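Local coordinates for BexL (Amycolatopsis orientalis, PDB 4XRW), which probably catalyses cyclisation and aromatisation of a type II polyketide intermediate, as a di-domain aromatase/cyclase of the BE-7585A biosynthetic pathway, at residues A[40-45]-A[93-98]; A[58-63]-A[81-86]; A[111-116]-A[154-159]. All coordinates share one frame; numbering follows the deposited sequence.

All three contacts belong to the first of two helix-grip units in BexL, where a seven-stranded antiparallel sheet curls around the long helix 138-166. Strands 80-89, 94-99 and 106-117 are neighbours in that sheet, and each supplies one segment. Contact 1 is the link: its centre is about 11 Å from that of contact 2 and about 10 Å from that of contact 3. Arg86 of contact 2 bonds to the helix end in contact 1, with NH2 2.8 Å from Ala42 O, while Ile95 O is 2.8 Å from Trp113 N of contact 3. Contacts 2 and 3 do not touch, their centres being about 19 Å apart. Contact 3 holds a bound MES molecule, which the side chain of Val41 approaches to about 5 Å.

Contact 1: residues A[40-45]-A[93-98]; sequences LVAEVA and RRISFH
The flat peptide joining Val41 to Ala42 carries the methyl tip of Ile95 on one face. Ile95 CD1 stands almost straight above the amide nitrogen, 3.8 Å from Ala42 N and equally close to Ala42 CA, rather than coming in at the edge of the plane. The carbonyl oxygen of the same peptide, Val41 O, accepts hydrogen bonds from Trp47 NE1 and Arg86 NH1, so one group is used in two ways, apolar over its face and polar at its oxygen. Farther along the strand, the ring of Phe97 meets that of Trp113 with the planes about 40° apart.

Two side-chain carbons also touch the Ile95 tip, from directions roughly at a right angle to each other. Val41 CG1 is 3.8 Å from Ile95 CD1, and Ala42 CB lies 4.0 Å from the same methyl. Val41 presents CG1 because this branch is anti to its own backbone N (chi1 -178°), beside the carbonyl carbon. In Ile95 the chain continues outstretched from CG1 (chi2 168°), and CD1 alone spans the gap. The backbones stay well apart, 7.2 Å between Ala42 CA and Ile95 CA, and no hydrogen bond crosses; the small buried surface, 96 Å², is apolar packing made almost entirely by one methyl.

Glu43 is the first residue to leave helical geometry, so Val41 O and Ala42 O lie at a helix terminus. The Arg86 guanidinium takes up both, and its positive charge would probably suit the negative end of the helix dipole.

The contact thus seats the C-terminal turn of helix 34-42 on the sheet at strand 94-99. Strand 80-89 flanks it through Arg86, which also touches Ile95, and strand 106-117 flanks it through Trp113, which packs against Val41.

Contact 2: residues A[58-63]-A[81-86]; sequences DHVERG and NWTSRR
Val60 and Thr83 meet where the chain leaving strand 54-59 turns a corner, and with 8.2 Å between Val60 CA and Thr83 CA the backbones are too far apart to pair. The touch is made by side chains: Val60 CG2 reaches Thr83 CG2 at 4.2 Å, the two crossing at about a right angle. Thr83 turns this methyl to Val60, while its OG1 is hydrogen-bonded to Glu100.

Next to this apolar touch, Glu61 and Arg85 bring opposite charges together without closing a salt bridge. Glu61 OE1 stops 4.2 Å from Arg85 NH1, and the carboxylate and guanidinium planes are turned 75° apart, so the pair is not set up for two parallel bonds. Arg85 extends fully to get there, its CG anti to the backbone N (chi1 -179°). The other carboxylate oxygen, Glu61 OE2, is held by a salt bridge to Arg68. Any attraction between Glu61 and Arg85 is likely to be modest.

Strand 67-73 runs between the two segments in the sheet. Its Arg68 faces both Val60 and Glu61, a classic beta bulge, and Glu67 bonds to both His59 and Arg86. Contact 2 therefore joins the bulged corner that follows edge strand 54-59 to strand 80-89, across the strand that separates them.

Contact 3: residues A[111-116]-A[154-159]; sequences GTWIVE and SELAAL. With MES (2-(N-morpholino)-ethanesulfonic acid), chain B.
Trp113 leaves strand 111-116 with its indole bridging the gap to helix 154-159, whose axis comes no closer than 13.4 Å. From CB, the ring swings to the position with CG anti to the carbonyl carbon (chi1 -66°); the second torsion turns the indole plane roughly perpendicular to the CA-CB-CG plane, and the benzo ring points at the helix. CD1 lies beside Phe97 of the neighbouring strand. NE1 then donates to the morpholine oxygen of MES, 2.8 Å from Trp113 NE1 to MES O1 with an N-H...O angle of 149°, the acceptor lying at the ring edge and in its plane. Further round, CZ2 lies near both MES O1 and the helix: Glu155 OE1 is 3.9 Å from Trp113 CZ2, its carboxylate turned 51° from the ring. The same Glu155 OE1 also neighbours Trp113 CH2, at 4.0 Å. At the far corner CZ3 touches one methyl of each leucine, 3.8 Å from Leu156 CD2 and 4.0 Å from Leu159 CD2; Leu156 slides past the indole in the opposite direction, whereas Leu159 comes to meet it. Glu155 extends from the helix toward the ligand, but its link to the MES amine is weak and its exact place doubtful.

Beyond the two segments, Val41 and Val125 pack on Trp113, and MES is also hydrogen-bonded to Thr54.

The indole is thus apolar toward the leucines, while its one N-H points into the ligand site. MES probably came from the crystallisation liquor, yet it lies between sheet and long helix, where the N-H offers a donor and Glu155 an acceptor in what is probably the substrate pocket of a helix-grip domain.

Contact 1: residues A[40-45]-A[93-98]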
loop_
_atom_site.group_PDB
_atom_site.type_symbol
_atom_site.label_atom_id
_atom_site.label_comp_id
_atom_site.label_asym_id
_atom_site.label_seq_id
_atom_site.Cartn_x
_atom_site.Cartn_y
_atom_site.Cartn_z
ATOM N N LEU A 40 -4.139 -10.136 -9.878
ATOM C CA LEU A 40 -3.804 -8.967 -9.050
ATOM C C LEU A 40 -4.718 -8.838 -7.834
ATOM O O LEU A 40 -4.304 -8.355 -6.764
ATOM C CB LEU A 40 -3.846 -7.688 -9.894
ATOM C CG LEU A 40 -2.730 -7.552 -10.953
ATOM C CD1 LEU A 40 -3.100 -6.514 -11.996
ATOM C CD2 LEU A 40 -1.406 -7.165 -10.314
ATOM N N VAL A 41 -5.956 -9.293 -7.973
ATOM C CA VAL A 41 -6.877 -9.275 -6.852
ATOM C C VAL A 41 -6.705 -10.530 -6.008
ATOM O O VAL A 41 -6.879 -10.501 -4.783
ATOM C CB VAL A 41 -8.317 -9.140 -7.335
ATOM C CG1 VAL A 41 -9.297 -9.074 -6.151
ATOM C CG2 VAL A 41 -8.455 -7.887 -8.235
ATOM N N ALA A 42 -6.348 -11.637 -6.637
ATOM C CA ALA A 42 -6.217 -12.886 -5.885
ATOM C C ALA A 42 -4.947 -12.887 -5.027
ATOM O O ALA A 42 -4.962 -13.357 -3.872
ATOM C CB ALA A 42 -6.223 -14.076 -6.830
ATOM N N GLU A 43 -3.861 -12.354 -5.575
ATOM C CA GLU A 43 -2.569 -12.331 -4.884
ATOM C C GLU A 43 -2.374 -10.994 -4.128
ATOM O O GLU A 43 -2.088 -9.959 -4.727
ATOM C CB GLU A 43 -1.449 -12.582 -5.885
ATOM C CG GLU A 43 -1.596 -13.963 -6.571
ATOM C CD GLU A 43 -0.422 -14.328 -7.488
ATOM O OE1 GLU A 43 0.558 -13.550 -7.580
ATOM O OE2 GLU A 43 -0.492 -15.410 -8.118
ATOM N N VAL A 44 -2.573 -11.039 -2.814
ATOM C CA VAL A 44 -2.789 -9.818 -2.021
ATOM C C VAL A 44 -1.558 -8.958 -1.857
ATOM O O VAL A 44 -1.649 -7.816 -1.424
ATOM C CB VAL A 44 -3.344 -10.171 -0.618
ATOM C CG1 VAL A 44 -4.606 -11.021 -0.767
ATOM C CG2 VAL A 44 -2.321 -10.885 0.221
ATOM N N ALA A 45 -0.398 -9.501 -2.181
ATOM C CA ALA A 45 0.810 -8.710 -2.188
ATOM C C ALA A 45 0.625 -7.541 -3.186
ATOM O O ALA A 45 1.291 -6.496 -3.075
ATOM C CB ALA A 45 2.017 -9.585 -2.559
ATOM N N ARG A 93 -12.479 -17.555 -12.467
ATOM C CA ARG A 93 -11.995 -16.207 -12.182
ATOM C C ARG A 93 -12.987 -15.515 -11.239
ATOM O O ARG A 93 -13.464 -14.417 -11.522
ATOM C CB ARG A 93 -11.791 -15.399 -13.474
ATOM C CG ARG A 93 -10.828 -16.066 -14.485
ATOM C CD ARG A 93 -10.561 -15.173 -15.679
ATOM N NE ARG A 93 -9.991 -15.898 -16.813
ATOM C CZ ARG A 93 -10.704 -16.566 -17.717
ATOM N NH1 ARG A 93 -12.029 -16.624 -17.635
ATOM N NH2 ARG A 93 -10.089 -17.184 -18.715
ATOM N N ARG A 94 -13.305 -16.185 -10.131
ATOM C CA ARG A 94 -14.181 -15.619 -9.101
ATOM C C ARG A 94 -13.494 -15.638 -7.747
ATOM O O ARG A 94 -12.768 -16.584 -7.419
ATOM C CB ARG A 94 -15.509 -16.382 -8.986
ATOM C CG ARG A 94 -16.451 -16.237 -10.181
ATOM C CD ARG A 94 -17.679 -17.165 -10.099
ATOM N NE ARG A 94 -18.823 -16.660 -9.318
ATOM C CZ ARG A 94 -19.100 -16.990 -8.051
ATOM N NH1 ARG A 94 -18.307 -17.813 -7.369
ATOM N NH2 ARG A 94 -20.178 -16.487 -7.451
ATOM N N ILE A 95 -13.758 -14.600 -6.962
ATOM C CA ILE A 95 -13.254 -14.488 -5.597
ATOM C C ILE A 95 -14.425 -14.036 -4.723
ATOM O O ILE A 95 -14.928 -12.933 -4.892
ATOM C CB ILE A 95 -12.116 -13.473 -5.465
ATOM C CG1 ILE A 95 -10.946 -13.853 -6.381
ATOM C CG2 ILE A 95 -11.652 -13.419 -3.995
ATOM C CD1 ILE A 95 -9.956 -12.797 -6.525
ATOM N N SER A 96 -14.857 -14.891 -3.806
ATOM C CA SER A 96 -15.859 -14.534 -2.807
ATOM C C SER A 96 -15.175 -14.015 -1.566
ATOM O O SER A 96 -14.162 -14.580 -1.148
ATOM C CB SER A 96 -16.706 -15.749 -2.443
ATOM O OG SER A 96 -17.107 -16.420 -3.619
ATOM N N PHE A 97 -15.695 -12.952 -0.978
ATOM C CA PHE A 97 -15.098 -12.459 0.260
ATOM C C PHE A 97 -16.189 -12.128 1.252
ATOM O O PHE A 97 -17.328 -11.869 0.867
ATOM C CB PHE A 97 -14.197 -11.244 0.000
ATOM C CG PHE A 97 -14.877 -10.109 -0.730
ATOM C CD1 PHE A 97 -15.460 -9.069 -0.022
ATOM C CD2 PHE A 97 -14.903 -10.068 -2.121
ATOM C CE1 PHE A 97 -16.073 -8.007 -0.679
ATOM C CE2 PHE A 97 -15.492 -9.015 -2.774
ATOM C CZ PHE A 97 -16.074 -7.990 -2.076
ATOM N N HIS A 98 -15.840 -12.172 2.533
ATOM C CA HIS A 98 -16.781 -11.942 3.612
ATOM C C HIS A 98 -16.052 -11.197 4.729
ATOM O O HIS A 98 -15.072 -11.690 5.265
ATOM C CB HIS A 98 -17.357 -13.264 4.123
ATOM C CG HIS A 98 -17.656 -14.245 3.030
ATOM N ND1 HIS A 98 -18.853 -14.250 2.342
ATOM C CD2 HIS A 98 -16.902 -15.227 2.478
ATOM C CE1 HIS A 98 -18.833 -15.205 1.429
ATOM N NE2 HIS A 98 -17.664 -15.818 1.494
#

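Contact 2: residues A[58-63]-A[81-86]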
loop_
_atom_site.group_PDB
_atom_site.type_symbol
_atom_site.label_atom_id
_atom_site.label_comp_id
_atom_site.label_asym_id
_atom_site.label_seq_id
_atom_site.Cartn_x
_atom_site.Cartn_y
_atom_site.Cartn_z
ATOM N N ASP A 58 -1.844 -9.346 5.004
ATOM C CA ASP A 58 -1.185 -10.667 5.153
ATOM C C ASP A 58 -2.170 -11.709 5.592
ATOM O O ASP A 58 -3.362 -11.426 5.749
ATOM C CB ASP A 58 0.038 -10.598 6.075
ATOM C CG ASP A 58 -0.305 -10.449 7.524
ATOM O OD1 ASP A 58 -1.456 -10.100 7.829
ATOM O OD2 ASP A 58 0.603 -10.685 8.364
ATOM N N HIS A 59 -1.694 -12.943 5.709
ATOM C CA HIS A 59 -2.599 -14.047 5.963
ATOM C C HIS A 59 -2.709 -14.363 7.441
ATOM O O HIS A 59 -1.723 -14.316 8.185
ATOM C CB HIS A 59 -2.150 -15.279 5.210
ATOM C CG HIS A 59 -2.582 -15.300 3.788
ATOM N ND1 HIS A 59 -1.954 -14.562 2.810
ATOM C CD2 HIS A 59 -3.578 -15.977 3.172
ATOM C CE1 HIS A 59 -2.550 -14.778 1.651
ATOM N NE2 HIS A 59 -3.537 -15.636 1.845
ATOM N N VAL A 60 -3.931 -14.682 7.841
ATOM C CA VAL A 60 -4.247 -15.184 9.170
ATOM C C VAL A 60 -4.359 -16.715 9.117
ATOM O O VAL A 60 -3.936 -17.419 10.029
ATOM C CB VAL A 60 -5.552 -14.587 9.689
ATOM C CG1 VAL A 60 -5.885 -15.136 11.064
ATOM C CG2 VAL A 60 -5.471 -13.047 9.728
ATOM N N GLU A 61 -4.927 -17.213 8.036
ATOM C CA GLU A 61 -5.178 -18.636 7.827
ATOM C C GLU A 61 -5.005 -18.905 6.349
ATOM O O GLU A 61 -5.682 -18.282 5.523
ATOM C CB GLU A 61 -6.598 -18.995 8.269
ATOM C CG GLU A 61 -6.769 -20.103 9.266
ATOM C CD GLU A 61 -8.229 -20.208 9.710
ATOM O OE1 GLU A 61 -9.049 -20.703 8.898
ATOM O OE2 GLU A 61 -8.563 -19.750 10.841
ATOM N N ARG A 62 -4.114 -19.830 6.005
ATOM C CA ARG A 62 -3.865 -20.177 4.609
ATOM C C ARG A 62 -4.534 -21.511 4.290
ATOM O O ARG A 62 -4.709 -22.349 5.179
ATOM C CB ARG A 62 -2.360 -20.255 4.333
ATOM C CG ARG A 62 -1.577 -19.029 4.802
ATOM C CD ARG A 62 -0.076 -19.212 4.651
ATOM N NE ARG A 62 0.635 -17.966 4.907
ATOM C CZ ARG A 62 0.809 -17.435 6.114
ATOM N NH1 ARG A 62 0.333 -18.045 7.192
ATOM N NH2 ARG A 62 1.462 -16.292 6.241
ATOM N N GLY A 63 -4.904 -21.720 3.029
ATOM C CA GLY A 63 -5.568 -22.958 2.638
ATOM C C GLY A 63 -6.007 -22.976 1.191
ATOM O O GLY A 63 -5.953 -21.941 0.518
ATOM N N ASN A 81 -7.193 -1.840 10.675
ATOM C CA ASN A 81 -7.127 -3.168 10.081
ATOM C C ASN A 81 -8.405 -3.947 10.363
ATOM O O ASN A 81 -9.138 -3.659 11.316
ATOM C CB ASN A 81 -5.884 -3.942 10.533
ATOM C CG ASN A 81 -6.002 -4.560 11.895
ATOM O OD1 ASN A 81 -6.711 -5.548 12.080
ATOM N ND2 ASN A 81 -5.253 -4.037 12.845
ATOM N N TRP A 82 -8.671 -4.905 9.483
ATOM C CA TRP A 82 -9.808 -5.827 9.643
ATOM C C TRP A 82 -9.466 -7.144 8.950
ATOM O O TRP A 82 -8.468 -7.250 8.241
ATOM C CB TRP A 82 -11.093 -5.227 9.084
ATOM C CG TRP A 82 -11.148 -5.085 7.607
ATOM C CD1 TRP A 82 -11.665 -5.974 6.710
ATOM C CD2 TRP A 82 -10.683 -3.968 6.848
ATOM N NE1 TRP A 82 -11.555 -5.473 5.430
ATOM C CE2 TRP A 82 -10.949 -4.242 5.493
ATOM C CE3 TRP A 82 -10.065 -2.760 7.188
ATOM C CZ2 TRP A 82 -10.613 -3.361 4.474
ATOM C CZ3 TRP A 82 -9.731 -1.876 6.169
ATOM C CH2 TRP A 82 -10.017 -2.178 4.831
ATOM N N THR A 83 -10.269 -8.165 9.204
ATOM C CA THR A 83 -10.046 -9.457 8.581
ATOM C C THR A 83 -11.217 -9.792 7.665
ATOM O O THR A 83 -12.349 -9.285 7.818
ATOM C CB THR A 83 -9.849 -10.566 9.633
ATOM O OG1 THR A 83 -10.957 -10.556 10.536
ATOM C CG2 THR A 83 -8.582 -10.327 10.427
ATOM N N SER A 84 -10.888 -10.599 6.682
ATOM C CA SER A 84 -11.775 -11.023 5.625
ATOM C C SER A 84 -11.505 -12.498 5.351
ATOM O O SER A 84 -10.345 -12.960 5.338
ATOM C CB SER A 84 -11.542 -10.170 4.362
ATOM O OG SER A 84 -12.473 -10.487 3.322
ATOM N N ARG A 85 -12.574 -13.235 5.110
ATOM C CA ARG A 85 -12.491 -14.612 4.668
ATOM C C ARG A 85 -12.805 -14.688 3.202
ATOM O O ARG A 85 -13.806 -14.123 2.768
ATOM C CB ARG A 85 -13.454 -15.496 5.454
ATOM C CG ARG A 85 -13.397 -16.952 5.062
ATOM C CD ARG A 85 -14.300 -17.777 5.943
ATOM N NE ARG A 85 -14.079 -19.197 5.729
ATOM C CZ ARG A 85 -13.372 -19.981 6.542
ATOM N NH1 ARG A 85 -12.824 -19.503 7.660
ATOM N NH2 ARG A 85 -13.225 -21.263 6.242
ATOM N N ARG A 86 -11.949 -15.362 2.443
ATOM C CA ARG A 86 -12.133 -15.449 0.990
ATOM C C ARG A 86 -12.097 -16.890 0.504
ATOM O O ARG A 86 -11.454 -17.755 1.098
ATOM C CB ARG A 86 -11.080 -14.642 0.224
ATOM C CG ARG A 86 -10.852 -13.223 0.766
ATOM C CD ARG A 86 -10.180 -12.330 -0.286
ATOM N NE ARG A 86 -8.918 -12.880 -0.719
ATOM C CZ ARG A 86 -8.252 -12.506 -1.810
ATOM N NH1 ARG A 86 -8.731 -11.575 -2.640
ATOM N NH2 ARG A 86 -7.114 -13.099 -2.067
#

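Contact 3: residues A[111-116]-A[154-159]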
loop_
_atom_site.group_PDB
_atom_site.type_symbol
_atom_site.label_atom_id
_atom_site.label_comp_id
_atom_site.label_asym_id
_atom_site.label_seq_id
_atom_site.Cartn_x
_atom_site.Cartn_y
_atom_site.Cartn_z
ATOM N N GLY A 111 -19.102 -10.107 -0.653
ATOM C CA GLY A 111 -19.009 -9.684 -2.031
ATOM C C GLY A 111 -18.349 -10.742 -2.892
ATOM O O GLY A 111 -17.884 -11.785 -2.407
ATOM N N THR A 112 -18.318 -10.462 -4.188
ATOM C CA THR A 112 -17.719 -11.345 -5.149
ATOM C C THR A 112 -17.098 -10.514 -6.245
ATOM O O THR A 112 -17.713 -9.551 -6.721
ATOM C CB THR A 112 -18.752 -12.327 -5.784
ATOM O OG1 THR A 112 -19.610 -12.865 -4.780
ATOM C CG2 THR A 112 -18.048 -13.462 -6.473
ATOM N N TRP A 113 -15.863 -10.869 -6.591
ATOM C CA TRP A 113 -15.201 -10.408 -7.800
ATOM C C TRP A 113 -15.420 -11.462 -8.864
ATOM O O TRP A 113 -15.247 -12.653 -8.602
ATOM C CB TRP A 113 -13.688 -10.225 -7.605
ATOM C CG TRP A 113 -13.316 -9.124 -6.654
ATOM C CD1 TRP A 113 -13.061 -9.257 -5.316
ATOM C CD2 TRP A 113 -13.148 -7.744 -6.963
ATOM N NE1 TRP A 113 -12.746 -8.030 -4.779
ATOM C CE2 TRP A 113 -12.805 -7.085 -5.762
ATOM C CE3 TRP A 113 -13.262 -6.989 -8.137
ATOM C CZ2 TRP A 113 -12.576 -5.719 -5.703
ATOM C CZ3 TRP A 113 -13.027 -5.632 -8.070
ATOM C CH2 TRP A 113 -12.683 -5.013 -6.870
ATOM N N ILE A 114 -15.749 -11.022 -10.067
ATOM C CA ILE A 114 -15.884 -11.933 -11.200
ATOM C C ILE A 114 -15.192 -11.237 -12.354
ATOM O O ILE A 114 -15.551 -10.112 -12.703
ATOM C CB ILE A 114 -17.350 -12.241 -11.560
ATOM C CG1 ILE A 114 -18.140 -12.775 -10.361
ATOM C CG2 ILE A 114 -17.404 -13.277 -12.680
ATOM C CD1 ILE A 114 -19.660 -12.665 -10.524
ATOM N N VAL A 115 -14.180 -11.872 -12.927
ATOM C CA VAL A 115 -13.438 -11.275 -14.010
ATOM C C VAL A 115 -13.702 -12.064 -15.296
ATOM O O VAL A 115 -13.477 -13.268 -15.346
ATOM C CB VAL A 115 -11.957 -11.232 -13.712
ATOM C CG1 VAL A 115 -11.245 -10.425 -14.774
ATOM C CG2 VAL A 115 -11.724 -10.614 -12.318
ATOM N N GLU A 116 -14.200 -11.367 -16.317
ATOM C CA GLU A 116 -14.642 -11.999 -17.568
ATOM C C GLU A 116 -13.800 -11.492 -18.749
ATOM O O GLU A 116 -13.586 -10.281 -18.899
ATOM C CB GLU A 116 -16.134 -11.726 -17.806
ATOM C CG GLU A 116 -17.045 -12.397 -16.756
ATOM C CD GLU A 116 -18.522 -11.997 -16.843
ATOM O OE1 GLU A 116 -18.844 -11.052 -17.593
ATOM O OE2 GLU A 116 -19.356 -12.630 -16.142
ATOM N N SER A 154 -15.886 4.079 -6.669
ATOM C CA SER A 154 -14.566 4.675 -6.549
ATOM C C SER A 154 -13.494 3.579 -6.594
ATOM O O SER A 154 -12.442 3.778 -7.177
ATOM C CB SER A 154 -14.458 5.515 -5.271
ATOM O OG SER A 154 -14.705 4.752 -4.109
ATOM N N GLU A 155 -13.774 2.425 -5.991
ATOM C CA GLU A 155 -12.855 1.302 -5.999
ATOM C C GLU A 155 -12.621 0.785 -7.410
ATOM O O GLU A 155 -11.485 0.523 -7.787
ATOM C CB GLU A 155 -13.390 0.177 -5.095
ATOM C CG GLU A 155 -12.600 -1.082 -5.097
ATOM C CD GLU A 155 -12.939 -1.984 -3.915
ATOM O OE1 GLU A 155 -14.031 -2.602 -3.909
ATOM O OE2 GLU A 155 -12.105 -2.059 -2.988
ATOM N N LEU A 156 -13.692 0.626 -8.189
ATOM C CA LEU A 156 -13.558 0.106 -9.557
ATOM C C LEU A 156 -12.836 1.115 -10.457
ATOM O O LEU A 156 -12.031 0.744 -11.316
ATOM C CB LEU A 156 -14.932 -0.237 -10.148
ATOM C CG LEU A 156 -15.571 -1.535 -9.663
ATOM C CD1 LEU A 156 -16.912 -1.812 -10.349
ATOM C CD2 LEU A 156 -14.602 -2.699 -9.880
ATOM N N ALA A 157 -13.120 2.398 -10.269
ATOM C CA ALA A 157 -12.455 3.420 -11.071
ATOM C C ALA A 157 -10.949 3.437 -10.786
ATOM O O ALA A 157 -10.139 3.533 -11.698
ATOM C CB ALA A 157 -13.043 4.754 -10.796
ATOM N N ALA A 158 -10.582 3.326 -9.511
ATOM C CA ALA A 158 -9.170 3.292 -9.130
ATOM C C ALA A 158 -8.529 1.982 -9.616
ATOM O O ALA A 158 -7.375 1.968 -10.044
ATOM C CB ALA A 158 -9.026 3.453 -7.615
ATOM N N LEU A 159 -9.267 0.880 -9.577
ATOM C CA LEU A 159 -8.745 -0.388 -10.063
ATOM C C LEU A 159 -8.341 -0.282 -11.536
ATOM O O LEU A 159 -7.252 -0.695 -11.927
ATOM C CB LEU A 159 -9.768 -1.501 -9.898
ATOM C CG LEU A 159 -9.413 -2.857 -10.501
ATOM C CD1 LEU A 159 -8.380 -3.562 -9.635
ATOM C CD2 LEU A 159 -10.635 -3.709 -10.655
HETATM O O1 MES B . -12.129 -6.597 -2.409
HETATM C C2 MES B . -12.925 -5.963 -1.427
HETATM C C3 MES B . -12.465 -4.518 -1.155
HETATM N N4 MES B . -11.083 -4.451 -0.878
HETATM C C5 MES B . -10.359 -4.969 -2.005
HETATM C C6 MES B . -10.738 -6.454 -2.110
HETATM C C7 MES B . -10.697 -3.062 -0.697
HETATM C C8 MES B . -9.943 -2.929 0.648
HETATM S S MES B . -9.193 -1.317 0.857
HETATM O O1S MES B . -7.880 -1.577 1.615
HETATM O O2S MES B . -8.932 -0.609 -0.469
HETATM O O3S MES B . -9.977 -0.390 1.804
#